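Local coordinates for periplasmic solute binding protein (Candidatus liberibacter, PDB 4CL2), which binds manganese and zinc ions in the periplasm, probably delivering them for uptake into the cell, at residues Phe168-Glu172 against Gly173-Tyr177; Thr223-Asp226 against Gln227-Lys230. All coordinates share one frame; numbering follows the deposited sequence.

Interaction 1 (Phe168-Glu172 against Gly173-Tyr177); sequences FVTSE and GCLVY. With MN (manganese (II) ion), chain L.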
# COMPACT_ATOMS: atom_id res chain seq x y z
N PHE A 168 3.64 12.40 -10.41
CA PHE A 168 2.68 12.02 -9.35
C PHE A 168 3.19 12.82 -8.13
O PHE A 168 4.29 12.53 -7.66
CB PHE A 168 2.72 10.56 -8.98
CG PHE A 168 2.14 9.65 -10.01
CD1 PHE A 168 1.19 10.09 -10.93
CD2 PHE A 168 2.55 8.32 -10.04
CE1 PHE A 168 0.69 9.18 -11.86
CE2 PHE A 168 2.04 7.44 -10.98
CZ PHE A 168 1.11 7.88 -11.88
N VAL A 169 2.43 13.80 -7.69
CA VAL A 169 2.83 14.70 -6.55
C VAL A 169 1.86 14.58 -5.37
O VAL A 169 0.68 14.79 -5.50
CB VAL A 169 2.93 16.16 -6.99
CG1 VAL A 169 3.44 17.07 -5.85
CG2 VAL A 169 3.86 16.25 -8.19
N THR A 170 2.40 14.16 -4.26
CA THR A 170 1.58 13.76 -3.14
C THR A 170 2.18 14.38 -1.88
O THR A 170 3.18 15.10 -1.95
CB THR A 170 1.50 12.26 -2.94
OG1 THR A 170 2.83 11.78 -2.81
CG2 THR A 170 0.82 11.57 -4.10
N SER A 171 1.54 14.12 -0.75
CA SER A 171 2.02 14.70 0.51
C SER A 171 3.05 13.70 1.07
O SER A 171 4.24 14.05 1.17
CB SER A 171 0.81 14.93 1.48
OG SER A 171 -0.01 15.96 0.91
N GLU A 172 2.59 12.57 1.54
CA GLU A 172 3.48 11.45 1.85
C GLU A 172 4.03 10.84 0.56
O GLU A 172 3.38 10.88 -0.47
CB GLU A 172 2.71 10.35 2.60
CG GLU A 172 3.63 9.31 3.24
CD GLU A 172 2.88 8.11 3.79
OE1 GLU A 172 1.90 7.66 3.21
OE2 GLU A 172 3.30 7.53 4.76
N GLY A 173 5.25 10.26 0.62
CA GLY A 173 5.82 9.57 -0.58
C GLY A 173 5.18 8.22 -0.82
O GLY A 173 5.87 7.17 -0.88
N CYS A 174 3.88 8.21 -1.03
CA CYS A 174 3.12 6.98 -1.09
C CYS A 174 3.03 6.39 -2.49
O CYS A 174 2.51 5.31 -2.62
CB CYS A 174 1.70 7.25 -0.56
SG CYS A 174 0.83 8.59 -1.38
N LEU A 175 3.43 7.12 -3.51
CA LEU A 175 3.23 6.65 -4.91
C LEU A 175 4.51 6.34 -5.61
O LEU A 175 4.52 6.15 -6.86
CB LEU A 175 2.43 7.65 -5.80
CG LEU A 175 1.01 7.95 -5.32
CD1 LEU A 175 0.31 8.93 -6.25
CD2 LEU A 175 0.16 6.72 -5.07
N VAL A 176 5.63 6.23 -4.88
CA VAL A 176 6.91 6.05 -5.56
C VAL A 176 6.95 4.72 -6.34
O VAL A 176 7.57 4.69 -7.43
CB VAL A 176 8.11 6.18 -4.64
CG1 VAL A 176 8.13 7.58 -4.04
CG2 VAL A 176 8.11 5.12 -3.53
N TYR A 177 6.36 3.68 -5.80
CA TYR A 177 6.25 2.41 -6.54
C TYR A 177 5.30 2.45 -7.73
O TYR A 177 5.59 1.80 -8.79
CB TYR A 177 5.92 1.26 -5.63
CG TYR A 177 7.01 0.97 -4.60
CD1 TYR A 177 7.03 1.64 -3.35
CD2 TYR A 177 8.02 0.05 -4.85
CE1 TYR A 177 8.03 1.38 -2.41
CE2 TYR A 177 9.00 -0.21 -3.92
CZ TYR A 177 9.01 0.46 -2.68
OH TYR A 177 10.02 0.18 -1.79
MN MN L . 2.36 5.45 4.78
O HOH W 1 4.69 9.61 -3.83
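The ring of Phe168 is met obliquely by Leu175 CD1, which also lies 4.0 Å from Phe168 CB; outside the contact, the ring stacks with Phe184, while Ile270 of helix 259-274 touches both Phe168 and Leu175. The second flat group, the carboxylate of Glu172, has its OE2 bound to manganese at 2.3 Å, and OE1, the more distant oxygen from the metal, sits 3.8 Å from Cys174 CB. Extended beyond CG, with CG anti to the backbone N (chi1 -166°), the Glu172 chain runs out to the metal, whose other protein ligands are His106 and Asp247. OE2 also accepts a hydrogen bond from Asn193 N. Between these groups, Thr170 turns its two branches to different tasks. The Thr170 and Leu175 side chains cross obliquely, with Thr170 CG2 3.4 Å from Leu175 CD1, tighter than a usual carbon contact. The Thr170 hydroxyl OG1 lies between the backbone N and carbonyl carbon (chi1 56°) and donates to Glu172 O at 2.6 Å, tilted 25° from the carbonyl plane. The same carbonyl takes a weak bond from Cys174 N at 2.8 Å, closing an inverse gamma turn centred on Gly173. A water donates to Thr170 OG1 and accepts from Leu175 N at 2.8 Å, joining the strand to the N-cap residue of helix 176-182. This is the first corner of a beta-alpha-beta unit, where strand 167-170 gives way to the helix and a metal ligand sits in the bend. A short hydroxyl bond and a weak amide bond thus both fall on the carbonyl of Glu172, and Thr170 ties the turn to the next helix through water, chemistry consistent with fixing the backbone from which Glu172 presents its carboxylate to manganese.

Interaction 2 (Thr223-Asp226 against Gln227-Lys230); sequences TNSD and QPAK
Ser225 and Asp226 lead into the first turn of helix 227-236, and Ser225 makes a capping bond there: its OG accepts from Gln227 N at 3.0 Å, with a nearly straight N-H...O angle of 168°. The serine hydroxyl stands anti to its own backbone nitrogen (chi1 177°), which places it in line with the amide of Gln227. Among the backbone bonds, Lys230 N donates to Asp226 O at 3.1 Å, the i to i+4 bond that opens the helical pattern. One residue earlier, a water takes the place of such a bond, donating to Ser225 O at 2.6 Å and accepting from Ala229 N, so that the carbonyl before the helix still reaches an amide of its first turn. The charged pair spans the same four-residue step. Lys230, extended beyond CG, carries NZ back to Asp226 OD2 in a salt bridge, approaching from above the carboxylate plane, 53° out of it. A second water closes a ring on the other oxygen, donating to Asp226 OD1 at 2.8 Å and accepting from Lys230 NZ, and both carboxylate oxygens are thereby linked to the ammonium group. The negative carboxylate at this N-terminal end would also be expected to interact favourably with the helix dipole. Van der Waals contacts are few: Pro228 CD lies 3.7 Å from Ser225 O, while outside the contact Ala229 and Lys230 touch Tyr240 of strand 239-244. This surface cap joins the loop after strand 217-221 to its following helix. Gln227 crosses Asp226 with its amide plane almost perpendicular to the carboxylate, and its CG lies 3.4 Å from Ser225 OG and 3.7 Å from Asp226 OD1.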
# COMPACT_ATOMS: atom_id res chain seq x y z
N THR A 223 -5.12 9.43 5.56
CA THR A 223 -4.65 9.45 6.96
C THR A 223 -3.78 10.61 7.34
O THR A 223 -3.20 10.59 8.41
CB THR A 223 -3.97 8.14 7.32
OG1 THR A 223 -2.72 7.98 6.63
CG2 THR A 223 -4.88 7.00 6.95
N ASN A 224 -3.66 11.62 6.49
CA ASN A 224 -2.90 12.81 6.85
C ASN A 224 -3.66 14.07 6.59
O ASN A 224 -4.78 14.02 6.15
CB ASN A 224 -1.49 12.76 6.24
CG ASN A 224 -1.49 12.73 4.73
OD1 ASN A 224 -2.35 13.31 4.08
ND2 ASN A 224 -0.48 12.08 4.17
N SER A 225 -3.11 15.21 7.03
CA SER A 225 -3.70 16.48 6.78
C SER A 225 -3.58 16.95 5.35
O SER A 225 -2.55 16.73 4.68
CB SER A 225 -3.06 17.56 7.72
OG SER A 225 -3.58 18.83 7.46
N ASP A 226 -4.63 17.64 4.88
CA ASP A 226 -4.60 18.31 3.60
C ASP A 226 -3.95 19.67 3.59
O ASP A 226 -3.83 20.29 2.56
CB ASP A 226 -6.00 18.39 2.94
CG ASP A 226 -6.98 19.28 3.68
OD1 ASP A 226 -6.63 19.98 4.66
OD2 ASP A 226 -8.13 19.36 3.20
N GLN A 227 -3.57 20.18 4.76
CA GLN A 227 -3.13 21.56 4.83
C GLN A 227 -1.78 21.79 4.09
O GLN A 227 -1.63 22.74 3.34
CB GLN A 227 -3.13 22.07 6.29
CG GLN A 227 -4.53 22.08 6.89
CD GLN A 227 -4.65 22.97 8.14
OE1 GLN A 227 -4.42 24.19 8.07
NE2 GLN A 227 -4.99 22.38 9.27
N PRO A 228 -0.82 20.90 4.30
CA PRO A 228 0.42 21.09 3.55
C PRO A 228 0.24 21.10 2.01
O PRO A 228 0.76 22.00 1.38
CB PRO A 228 1.28 19.92 4.03
CG PRO A 228 0.80 19.69 5.44
CD PRO A 228 -0.68 19.81 5.27
N ALA A 229 -0.54 20.17 1.48
CA ALA A 229 -0.76 20.11 0.05
C ALA A 229 -1.43 21.35 -0.43
O ALA A 229 -1.09 21.92 -1.48
CB ALA A 229 -1.55 18.83 -0.32
N LYS A 230 -2.42 21.82 0.32
CA LYS A 230 -3.09 23.03 -0.08
C LYS A 230 -2.17 24.24 -0.08
O LYS A 230 -2.23 25.12 -0.96
CB LYS A 230 -4.33 23.26 0.77
CG LYS A 230 -5.41 22.22 0.49
CD LYS A 230 -6.64 22.44 1.38
CE LYS A 230 -7.86 21.68 0.87
NZ LYS A 230 -9.04 21.86 1.77
O HOH W 2 -1.00 17.61 2.75
O HOH W 3 -8.00 22.42 4.56

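In the fold
From the N terminus, the chain reaches interaction 1 first, where strand 167-170 turns a corner into helix 176-182 on the way to strand 185-188. Interaction 2 follows after strand 217-221, where the loop enters helix 227-236 ahead of strand 239-244. Each contact is local and closes a strand-to-helix connection, and the two run in series, neither nested nor crossed. The centres of interactions 1 and 2 lie about 13 Å apart. They nevertheless touch: Ser171 OG packs on Ala229 CB at 3.5 Å, and Asn224 ND2 approaches Glu172 CB. Asn224 also hydrogen-bonds Glu221, which in turn holds the backbone amides of Ser171 and Glu172, tying both connections together beside the metal site.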